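Lmo0488 protein (Listeria monocytogenes serovar 1/2a, PDB 5TED) probably acts as a LysR-type, DNA-binding transcriptional activator of protocatechuate biosynthesis genes, responding to shikimate bound in the effector-binding domain described here. Local coordinates at residues 106-111 and 153-158; 5-10 and 194-199; 87-92 and 98-103. All coordinates share one frame; numbering follows the deposited sequence.

Contact 1 (106-111 and 153-158); sequences IFFSDT and IMPKIS. With SKM ((3R,4S,5R)-3,4,5-trihydroxycyclohex-1-ene-1-carboxylic acid), chain D.
Phe108 wedges its ring between strand 153-155 and the bound shikimate, and nearly all of the tight packing is found there. The CE2 corner meets the backbone of the other strand, Phe108 CE2 lying 3.5 Å from Ile153 O, and it also packs on a methylene, Phe108 CE2 to Met154 CB 4.0 Å. The Phe108 and Met154 side chains cross at about a right angle. A chi1 of -79°, with CG opposite the carbonyl carbon, carries the ring out toward this strand. Shikimate meets the ring elsewhere, Phe108 CD1 lying 3.4 Å from O7; O7, Met154 CB and Ile153 O all come at the ring obliquely. Pro155 touches the ligand separately, its CG 3.6 Å from O11.

Away from the ligand the two strands lie closer, the backbone of Ile106 being hydrogen-bonded to Ile151; from there toward shikimate 106-108 and 153-155 diverge at 52° with axes 7.8 Å apart at closest, and no direct hydrogen bond joins them. One water spans the fork, donating to Ile106 O (2.7 Å) and to Ile153 O (2.8 Å). The looser ends lie toward solvent: Asp110 is exposed and salt-bridged to Arg115, and Lys156 and Ser158 are exposed too. Nearby, Ser109 OG donates to Thr111 OG1 (2.9 Å), which also bonds Glu136.

The direct contact is largely apolar, apart from the ring's approach to one carbonyl, and water bonds the carbonyls of Ile106 and Ile153. Hydrogen bonds to shikimate come from residues such as Ser112, Gly113 and Asp138, which implies that Phe108 and Pro155 contribute shape more than polar recognition.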
loop_
_atom_site.group_PDB
_atom_site.type_symbol
_atom_site.label_atom_id
_atom_site.label_comp_id
_atom_site.label_asym_id
_atom_site.label_seq_id
_atom_site.Cartn_x
_atom_site.Cartn_y
_atom_site.Cartn_z
ATOM N N ILE A 106 0.951 -3.855 16.906
ATOM C CA ILE A 106 0.536 -4.118 15.537
ATOM C C ILE A 106 1.829 -4.522 14.841
ATOM O O ILE A 106 2.699 -3.684 14.587
ATOM C CB ILE A 106 -0.098 -2.888 14.889
ATOM C CG1 ILE A 106 -1.380 -2.499 15.637
ATOM C CG2 ILE A 106 -0.357 -3.139 13.399
ATOM C CD1 ILE A 106 -1.600 -1.019 15.680
ATOM N N PHE A 107 1.980 -5.818 14.591
ATOM C CA PHE A 107 3.229 -6.428 14.156
ATOM C C PHE A 107 3.201 -6.703 12.658
ATOM O O PHE A 107 2.134 -6.909 12.073
ATOM C CB PHE A 107 3.455 -7.742 14.915
ATOM C CG PHE A 107 4.856 -7.922 15.455
ATOM C CD1 PHE A 107 5.316 -7.139 16.494
ATOM C CD2 PHE A 107 5.693 -8.909 14.944
ATOM C CE1 PHE A 107 6.598 -7.325 17.013
ATOM C CE2 PHE A 107 6.969 -9.091 15.442
ATOM C CZ PHE A 107 7.424 -8.293 16.482
ATOM N N PHE A 108 4.380 -6.689 12.033
ATOM C CA PHE A 108 4.466 -7.088 10.632
ATOM C C PHE A 108 4.239 -8.586 10.486
ATOM O O PHE A 108 4.732 -9.382 11.290
ATOM C CB PHE A 108 5.830 -6.724 10.047
ATOM C CG PHE A 108 5.955 -5.271 9.668
ATOM C CD1 PHE A 108 5.246 -4.754 8.599
ATOM C CD2 PHE A 108 6.757 -4.413 10.415
ATOM C CE1 PHE A 108 5.345 -3.405 8.262
ATOM C CE2 PHE A 108 6.853 -3.074 10.085
ATOM C CZ PHE A 108 6.154 -2.572 9.009
ATOM N N SER A 109 3.500 -8.971 9.446
ATOM C CA SER A 109 3.273 -10.385 9.167
ATOM C C SER A 109 4.567 -11.054 8.704
ATOM O O SER A 109 5.556 -10.398 8.380
ATOM C CB SER A 109 2.202 -10.561 8.094
ATOM O OG SER A 109 2.610 -9.903 6.915
ATOM N N ASP A 110 4.535 -12.393 8.665
ATOM C CA ASP A 110 5.686 -13.203 8.276
ATOM C C ASP A 110 6.153 -12.928 6.854
ATOM O O ASP A 110 7.291 -13.265 6.519
ATOM C CB ASP A 110 5.352 -14.692 8.387
ATOM C CG ASP A 110 4.943 -15.100 9.780
ATOM O OD1 ASP A 110 5.318 -14.410 10.750
ATOM O OD2 ASP A 110 4.222 -16.111 9.905
ATOM N N THR A 111 5.282 -12.399 5.991
ATOM C CA THR A 111 5.690 -12.077 4.629
ATOM C C THR A 111 6.676 -10.911 4.574
ATOM O O THR A 111 7.321 -10.708 3.539
ATOM C CB THR A 111 4.460 -11.753 3.778
ATOM O OG1 THR A 111 3.739 -10.664 4.372
ATOM C CG2 THR A 111 3.534 -12.964 3.673
ATOM N N ILE A 153 6.606 -1.011 15.766
ATOM C CA ILE A 153 7.955 -0.687 15.312
ATOM C C ILE A 153 7.951 -0.787 13.793
ATOM O O ILE A 153 7.499 -1.792 13.238
ATOM C CB ILE A 153 9.001 -1.631 15.926
ATOM C CG1 ILE A 153 10.398 -1.338 15.374
ATOM C CG2 ILE A 153 8.641 -3.081 15.636
ATOM C CD1 ILE A 153 11.501 -2.151 16.056
ATOM N N MET A 154 8.435 0.248 13.114
ATOM C CA MET A 154 8.309 0.310 11.661
ATOM C C MET A 154 9.333 1.300 11.129
ATOM O O MET A 154 9.936 2.048 11.900
ATOM C CB MET A 154 6.886 0.712 11.236
ATOM C CG MET A 154 6.466 2.091 11.685
ATOM S SD MET A 154 4.692 2.436 11.478
ATOM C CE MET A 154 4.494 2.173 9.712
ATOM N N PRO A 155 9.543 1.337 9.811
ATOM C CA PRO A 155 10.472 2.324 9.247
ATOM C C PRO A 155 9.944 3.735 9.434
ATOM O O PRO A 155 8.745 3.990 9.310
ATOM C CB PRO A 155 10.534 1.963 7.752
ATOM C CG PRO A 155 9.831 0.686 7.589
ATOM C CD PRO A 155 8.899 0.521 8.772
ATOM N N LYS A 156 10.857 4.672 9.678
ATOM C CA LYS A 156 10.467 6.072 9.698
ATOM C C LYS A 156 10.197 6.517 8.263
ATOM O O LYS A 156 11.091 6.473 7.418
ATOM C CB LYS A 156 11.553 6.915 10.354
ATOM C CG LYS A 156 11.098 8.343 10.631
ATOM C CD LYS A 156 12.277 9.263 10.933
ATOM C CE LYS A 156 11.916 10.257 12.021
ATOM N NZ LYS A 156 12.934 11.335 12.177
ATOM N N ILE A 157 8.943 6.859 7.964
ATOM C CA ILE A 157 8.524 7.253 6.628
ATOM C C ILE A 157 7.735 8.547 6.737
ATOM O O ILE A 157 7.196 8.891 7.795
ATOM C CB ILE A 157 7.697 6.157 5.922
ATOM C CG1 ILE A 157 6.463 5.780 6.744
ATOM C CG2 ILE A 157 8.554 4.921 5.678
ATOM C CD1 ILE A 157 5.573 4.755 6.056
ATOM N N SER A 158 7.682 9.276 5.613
ATOM C CA SER A 158 7.186 10.651 5.635
ATOM C C SER A 158 5.725 10.734 6.063
ATOM O O SER A 158 5.300 11.768 6.590
ATOM C CB SER A 158 7.382 11.309 4.258
ATOM O OG SER A 158 6.647 10.629 3.258
HETATM O O12 SKM D . 6.466 -2.367 3.568
HETATM C C8 SKM D . 6.395 -3.252 4.682
HETATM C C6 SKM D . 6.140 -4.542 4.287
HETATM O O7 SKM D . 6.081 -5.427 5.406
HETATM C C5 SKM D . 7.297 -5.169 3.288
HETATM C C4 SKM D . 8.656 -5.005 3.815
HETATM C C1 SKM D . 9.829 -5.850 3.295
HETATM O O2 SKM D . 9.579 -6.934 2.693
HETATM O O3 SKM D . 11.024 -5.471 3.490
HETATM C C10 SKM D . 8.930 -3.866 4.909
HETATM C C9 SKM D . 7.847 -3.174 5.537
HETATM O O11 SKM D . 8.198 -1.854 5.670
HETATM O O HOH W 1 5.385 -3.388 14.182
#

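Contact 2 (5-10 and 194-199); sequences IDLGFI and KAFKDF. With SKM ((3R,4S,5R)-3,4,5-trihydroxycyclohex-1-ene-1-carboxylic acid), chain D.
Two groups grip Lys197 NZ, the carboxylate of Glu70 in a salt bridge and the hydroxyl of Ser183, while the adjacent Phe196 on the same helix packs against Ile5 and Leu7 of strand 4-10. The helix segment is regular, as its backbone bonds show: Asp198 N to Lys194 O and Phe199 N to Ala195 O are both 3.0 Å.

Across the interface the evidence is purely apolar. Ile5 CD1 touches the root of the aromatic side chain, 3.7 Å from Phe196 CB, whereas Leu7 CD2 meets the far part of the ring, 4.1 Å from Phe196 CE2. With CG anti to the backbone N (chi1 -177°), Phe196 extends from the helix down to the strand. Leu7 crosses it at about a right angle, and both aliphatic groups approach the ring obliquely. Phe25 and Phe36 form edge-to-face pairs with the same ring, and Leu57 of the next strand also touches it, so Phe196 is buried among aromatic and aliphatic neighbours.

Further along the strand, Ile10 serves the ligand: Ile10 CG2 lies 3.5 Å from O2 of the shikimate carboxylate. A helix packed on a sheet whose strand 4-10 runs parallel to both 35-41 and 57-60, with a strand end reaching the effector, is the alpha/beta arrangement of periplasmic-binding-protein-like domains, to which the LysR effector-binding domain belongs.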
loop_
_atom_site.group_PDB
_atom_site.type_symbol
_atom_site.label_atom_id
_atom_site.label_comp_id
_atom_site.label_asym_id
_atom_site.label_seq_id
_atom_site.Cartn_x
_atom_site.Cartn_y
_atom_site.Cartn_z
ATOM N N ILE A 5 11.525 -2.257 -18.486
ATOM C CA ILE A 5 12.060 -2.745 -17.224
ATOM C C ILE A 5 10.885 -3.032 -16.306
ATOM O O ILE A 5 10.083 -2.135 -16.008
ATOM C CB ILE A 5 13.023 -1.750 -16.558
ATOM C CG1 ILE A 5 14.249 -1.530 -17.441
ATOM C CG2 ILE A 5 13.403 -2.261 -15.146
ATOM C CD1 ILE A 5 15.106 -0.367 -17.015
ATOM N N ASP A 6 10.772 -4.276 -15.866
ATOM C CA ASP A 6 9.780 -4.628 -14.860
ATOM C C ASP A 6 10.458 -4.569 -13.503
ATOM O O ASP A 6 11.318 -5.400 -13.191
ATOM C CB ASP A 6 9.187 -6.005 -15.122
ATOM C CG ASP A 6 8.315 -6.024 -16.352
ATOM O OD1 ASP A 6 7.539 -5.056 -16.559
ATOM O OD2 ASP A 6 8.415 -7.000 -17.103
ATOM N N LEU A 7 10.054 -3.601 -12.689
ATOM C CA LEU A 7 10.701 -3.353 -11.408
ATOM C C LEU A 7 9.709 -3.636 -10.289
ATOM O O LEU A 7 8.663 -2.982 -10.202
ATOM C CB LEU A 7 11.191 -1.911 -11.358
ATOM C CG LEU A 7 11.863 -1.496 -10.063
ATOM C CD1 LEU A 7 13.210 -2.254 -9.932
ATOM C CD2 LEU A 7 12.043 0.014 -10.136
ATOM N N GLY A 8 10.049 -4.576 -9.417
ATOM C CA GLY A 8 9.241 -4.891 -8.242
ATOM C C GLY A 8 9.913 -4.358 -6.990
ATOM O O GLY A 8 11.133 -4.420 -6.870
ATOM N N PHE A 9 9.112 -3.840 -6.057
ATOM C CA PHE A 9 9.711 -3.241 -4.872
ATOM C C PHE A 9 8.782 -3.290 -3.665
ATOM O O PHE A 9 7.556 -3.395 -3.783
ATOM C CB PHE A 9 10.165 -1.805 -5.151
ATOM C CG PHE A 9 9.098 -0.889 -5.701
ATOM C CD1 PHE A 9 8.238 -0.209 -4.845
ATOM C CD2 PHE A 9 9.001 -0.649 -7.073
ATOM C CE1 PHE A 9 7.291 0.686 -5.339
ATOM C CE2 PHE A 9 8.051 0.240 -7.578
ATOM C CZ PHE A 9 7.199 0.907 -6.716
ATOM N N ILE A 10 9.407 -3.209 -2.486
ATOM C CA ILE A 10 8.663 -3.193 -1.233
ATOM C C ILE A 10 7.970 -1.845 -1.087
ATOM O O ILE A 10 8.463 -0.810 -1.556
ATOM C CB ILE A 10 9.590 -3.482 -0.039
ATOM C CG1 ILE A 10 10.737 -2.469 0.001
ATOM C CG2 ILE A 10 10.161 -4.883 -0.117
ATOM C CD1 ILE A 10 11.721 -2.693 1.188
ATOM N N LYS A 194 20.283 -3.339 -17.227
ATOM C CA LYS A 194 21.648 -3.138 -16.765
ATOM C C LYS A 194 21.947 -1.659 -16.560
ATOM O O LYS A 194 22.531 -1.269 -15.545
ATOM C CB LYS A 194 22.619 -3.776 -17.760
ATOM C CG LYS A 194 24.079 -3.415 -17.550
ATOM C CD LYS A 194 24.637 -4.008 -16.266
ATOM C CE LYS A 194 26.136 -3.751 -16.144
ATOM N NZ LYS A 194 26.636 -4.053 -14.770
ATOM N N ALA A 195 21.531 -0.814 -17.498
ATOM C CA ALA A 195 21.765 0.611 -17.333
ATOM C C ALA A 195 21.092 1.113 -16.067
ATOM O O ALA A 195 21.689 1.876 -15.302
ATOM C CB ALA A 195 21.271 1.385 -18.557
ATOM N N PHE A 196 19.862 0.658 -15.805
ATOM C CA PHE A 196 19.177 1.107 -14.603
ATOM C C PHE A 196 19.814 0.551 -13.333
ATOM O O PHE A 196 19.926 1.267 -12.330
ATOM C CB PHE A 196 17.704 0.729 -14.646
ATOM C CG PHE A 196 16.942 1.244 -13.464
ATOM C CD1 PHE A 196 16.597 2.587 -13.391
ATOM C CD2 PHE A 196 16.593 0.396 -12.417
ATOM C CE1 PHE A 196 15.903 3.089 -12.303
ATOM C CE2 PHE A 196 15.890 0.882 -11.321
ATOM C CZ PHE A 196 15.555 2.235 -11.259
ATOM N N LYS A 197 20.195 -0.729 -13.339
ATOM C CA LYS A 197 20.859 -1.305 -12.174
ATOM C C LYS A 197 22.112 -0.515 -11.817
ATOM O O LYS A 197 22.289 -0.102 -10.665
ATOM C CB LYS A 197 21.206 -2.771 -12.430
ATOM C CG LYS A 197 21.912 -3.470 -11.261
ATOM C CD LYS A 197 22.380 -4.877 -11.674
ATOM C CE LYS A 197 23.057 -5.604 -10.521
ATOM N NZ LYS A 197 23.431 -6.986 -10.941
ATOM N N ASP A 198 23.000 -0.304 -12.795
ATOM C CA ASP A 198 24.231 0.435 -12.524
ATOM C C ASP A 198 23.936 1.855 -12.052
ATOM O O ASP A 198 24.562 2.351 -11.102
ATOM C CB ASP A 198 25.110 0.477 -13.776
ATOM C CG ASP A 198 25.666 -0.888 -14.157
ATOM O OD1 ASP A 198 25.595 -1.827 -13.334
ATOM O OD2 ASP A 198 26.200 -1.008 -15.281
ATOM N N PHE A 199 22.995 2.530 -12.710
ATOM C CA PHE A 199 22.625 3.873 -12.288
ATOM C C PHE A 199 22.152 3.890 -10.843
ATOM O O PHE A 199 22.580 4.737 -10.040
ATOM C CB PHE A 199 21.540 4.442 -13.199
ATOM C CG PHE A 199 20.816 5.593 -12.586
ATOM C CD1 PHE A 199 21.313 6.870 -12.697
ATOM C CD2 PHE A 199 19.633 5.388 -11.901
ATOM C CE1 PHE A 199 20.654 7.936 -12.107
ATOM C CE2 PHE A 199 18.965 6.441 -11.320
ATOM C CZ PHE A 199 19.473 7.717 -11.426
HETATM O O12 SKM D . 6.466 -2.367 3.568
HETATM C C8 SKM D . 6.395 -3.252 4.682
HETATM C C6 SKM D . 6.140 -4.542 4.287
HETATM O O7 SKM D . 6.081 -5.427 5.406
HETATM C C5 SKM D . 7.297 -5.169 3.288
HETATM C C4 SKM D . 8.656 -5.005 3.815
HETATM C C1 SKM D . 9.829 -5.850 3.295
HETATM O O2 SKM D . 9.579 -6.934 2.693
HETATM O O3 SKM D . 11.024 -5.471 3.490
HETATM C C10 SKM D . 8.930 -3.866 4.909
HETATM C C9 SKM D . 7.847 -3.174 5.537
HETATM O O11 SKM D . 8.198 -1.854 5.670
#

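Contact 3 (87-92 and 98-103); sequences HPLAKY and QDTADY
This is a partly buried aromatic and aliphatic contact between two loops near one end of the domain, its centre about 24 Å from the centre of the chain and far from the shikimate pocket. Its main element is a T-shaped pair: the edge of the His87 ring addresses the face of Tyr103, with centroids 4.5 Å apart and planes at 71°. His87 CE1 sits 3.4 Å above the Tyr103 ring plane, over its centre, and Asp102 CB covers the opposite face.

The imidazole is also held through ND1, next to the CE1 that meets the tyrosine. Leu89 N donates to His87 ND1 at 2.9 Å, close to the ring plane and nearly straight (173°). ND1 is therefore an acceptor, consistent with a neutral ring carrying its proton on NE2, which lies 3.5 Å from Tyr103 CD1.

Around this pair, Leu89 CG packs at 3.8 Å from Tyr103 CE2, while Pro88 CB reaches the hydroxyl end, 3.6 Å from Tyr103 OH. Thr100, at chi1 69°, divides its branches: CG2 turns to Leu89 CD1 (4.1 Å), and OG1 is hydrogen-bonded to Leu97 O and Tyr105 OH. A type I turn runs from Thr100 to Tyr103.

The two loops flank the short strand 94-95. Lys166 of strand 165-170, its parallel neighbour, binds the carbonyls of Ala90 and Tyr92, and Ile151, just ahead of strand 152-155, touches both His87 and Tyr103.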
loop_
_atom_site.group_PDB
_atom_site.type_symbol
_atom_site.label_atom_id
_atom_site.label_comp_id
_atom_site.label_asym_id
_atom_site.label_seq_id
_atom_site.Cartn_x
_atom_site.Cartn_y
_atom_site.Cartn_z
ATOM N N HIS A 87 -0.752 7.940 23.967
ATOM C CA HIS A 87 -0.247 6.726 24.578
ATOM C C HIS A 87 0.709 7.071 25.722
ATOM O O HIS A 87 1.384 8.108 25.692
ATOM C CB HIS A 87 0.470 5.879 23.520
ATOM C CG HIS A 87 0.793 4.486 23.965
ATOM N ND1 HIS A 87 1.926 4.179 24.690
ATOM C CD2 HIS A 87 0.152 3.311 23.753
ATOM C CE1 HIS A 87 1.954 2.880 24.928
ATOM N NE2 HIS A 87 0.892 2.328 24.365
ATOM N N PRO A 88 0.773 6.232 26.757
ATOM C CA PRO A 88 1.733 6.504 27.840
ATOM C C PRO A 88 3.156 6.699 27.350
ATOM O O PRO A 88 3.895 7.478 27.953
ATOM C CB PRO A 88 1.611 5.266 28.733
ATOM C CG PRO A 88 0.206 4.800 28.517
ATOM C CD PRO A 88 -0.089 5.079 27.054
ATOM N N LEU A 89 3.572 6.029 26.274
ATOM C CA LEU A 89 4.945 6.209 25.821
ATOM C C LEU A 89 5.149 7.528 25.089
ATOM O O LEU A 89 6.298 7.941 24.886
ATOM C CB LEU A 89 5.356 5.049 24.927
ATOM C CG LEU A 89 5.506 3.687 25.583
ATOM C CD1 LEU A 89 5.771 2.657 24.521
ATOM C CD2 LEU A 89 6.647 3.692 26.579
ATOM N N ALA A 90 4.065 8.204 24.704
ATOM C CA ALA A 90 4.183 9.468 23.986
ATOM C C ALA A 90 4.829 10.561 24.836
ATOM O O ALA A 90 5.224 11.601 24.294
ATOM C CB ALA A 90 2.806 9.918 23.495
ATOM N N LYS A 91 4.926 10.369 26.159
ATOM C CA LYS A 91 5.583 11.370 26.993
ATOM C C LYS A 91 7.059 11.499 26.661
ATOM O O LYS A 91 7.675 12.504 27.022
ATOM C CB LYS A 91 5.461 11.034 28.483
ATOM C CG LYS A 91 4.128 10.476 28.927
ATOM C CD LYS A 91 4.111 10.258 30.445
ATOM C CE LYS A 91 3.039 9.249 30.871
ATOM N NZ LYS A 91 3.519 7.835 30.786
ATOM N N TYR A 92 7.646 10.490 26.029
ATOM C CA TYR A 92 9.065 10.465 25.724
ATOM C C TYR A 92 9.317 10.931 24.296
ATOM O O TYR A 92 8.408 10.990 23.464
ATOM C CB TYR A 92 9.626 9.049 25.910
ATOM C CG TYR A 92 9.269 8.429 27.246
ATOM C CD1 TYR A 92 9.751 8.969 28.434
ATOM C CD2 TYR A 92 8.436 7.316 27.321
ATOM C CE1 TYR A 92 9.419 8.414 29.668
ATOM C CE2 TYR A 92 8.099 6.754 28.550
ATOM C CZ TYR A 92 8.597 7.308 29.720
ATOM O OH TYR A 92 8.267 6.757 30.940
ATOM N N GLN A 98 13.024 -2.228 25.014
ATOM C CA GLN A 98 12.431 -2.908 26.156
ATOM C C GLN A 98 11.416 -2.032 26.886
ATOM O O GLN A 98 10.634 -2.554 27.685
ATOM C CB GLN A 98 13.497 -3.379 27.155
ATOM C CG GLN A 98 14.321 -2.271 27.781
ATOM C CD GLN A 98 15.349 -2.790 28.777
ATOM O OE1 GLN A 98 15.619 -3.995 28.854
ATOM N NE2 GLN A 98 15.905 -1.879 29.570
ATOM N N ASP A 99 11.415 -0.717 26.654
ATOM C CA ASP A 99 10.391 0.115 27.281
ATOM C C ASP A 99 8.998 -0.175 26.740
ATOM O O ASP A 99 8.021 0.352 27.290
ATOM C CB ASP A 99 10.718 1.604 27.095
ATOM C CG ASP A 99 11.991 2.026 27.802
ATOM O OD1 ASP A 99 12.350 1.389 28.819
ATOM O OD2 ASP A 99 12.641 2.995 27.335
ATOM N N THR A 100 8.884 -0.986 25.682
ATOM C CA THR A 100 7.598 -1.320 25.069
ATOM C C THR A 100 7.022 -2.632 25.579
ATOM O O THR A 100 5.960 -3.051 25.100
ATOM C CB THR A 100 7.720 -1.408 23.532
ATOM O OG1 THR A 100 8.497 -2.558 23.168
ATOM C CG2 THR A 100 8.371 -0.157 22.957
ATOM N N ALA A 101 7.699 -3.284 26.530
ATOM C CA ALA A 101 7.365 -4.660 26.887
ATOM C C ALA A 101 5.900 -4.820 27.272
ATOM O O ALA A 101 5.280 -5.843 26.960
ATOM C CB ALA A 101 8.267 -5.141 28.024
ATOM N N ASP A 102 5.327 -3.829 27.955
ATOM C CA ASP A 102 3.974 -3.977 28.479
ATOM C C ASP A 102 2.880 -3.810 27.422
ATOM O O ASP A 102 1.719 -4.104 27.717
ATOM C CB ASP A 102 3.731 -2.977 29.610
ATOM C CG ASP A 102 4.562 -3.277 30.855
ATOM O OD1 ASP A 102 4.980 -4.441 31.046
ATOM O OD2 ASP A 102 4.773 -2.345 31.650
ATOM N N TYR A 103 3.204 -3.357 26.212
ATOM C CA TYR A 103 2.197 -2.850 25.288
ATOM C C TYR A 103 1.969 -3.772 24.098
ATOM O O TYR A 103 2.872 -4.482 23.651
ATOM C CB TYR A 103 2.583 -1.453 24.818
ATOM C CG TYR A 103 2.677 -0.524 25.990
ATOM C CD1 TYR A 103 1.536 -0.179 26.702
ATOM C CD2 TYR A 103 3.902 -0.029 26.422
ATOM C CE1 TYR A 103 1.610 0.657 27.795
ATOM C CE2 TYR A 103 3.979 0.809 27.507
ATOM C CZ TYR A 103 2.836 1.139 28.196
ATOM O OH TYR A 103 2.915 1.971 29.283
#

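Along the chain, contact 2 closes the widest loop, 5-10 to 194-199, and the other two are nested within it in series: contact 3 closes before contact 1 opens, and their segments adjoin in sequence. Centres of contacts 1 and 3 are 17 Å apart, those of contacts 1 and 2 are 24 Å apart, and those of contacts 2 and 3 are 40 Å apart, on opposite sides of the chain's centre. Strands 4-10 and 152-155 belong to the same large mixed sheet. Contacts 1 and 2 both touch shikimate, from different lobes, consistent with effector binding in the cleft of a two-lobed domain; contact 3 lies at the far end of the lobe holding contact 1.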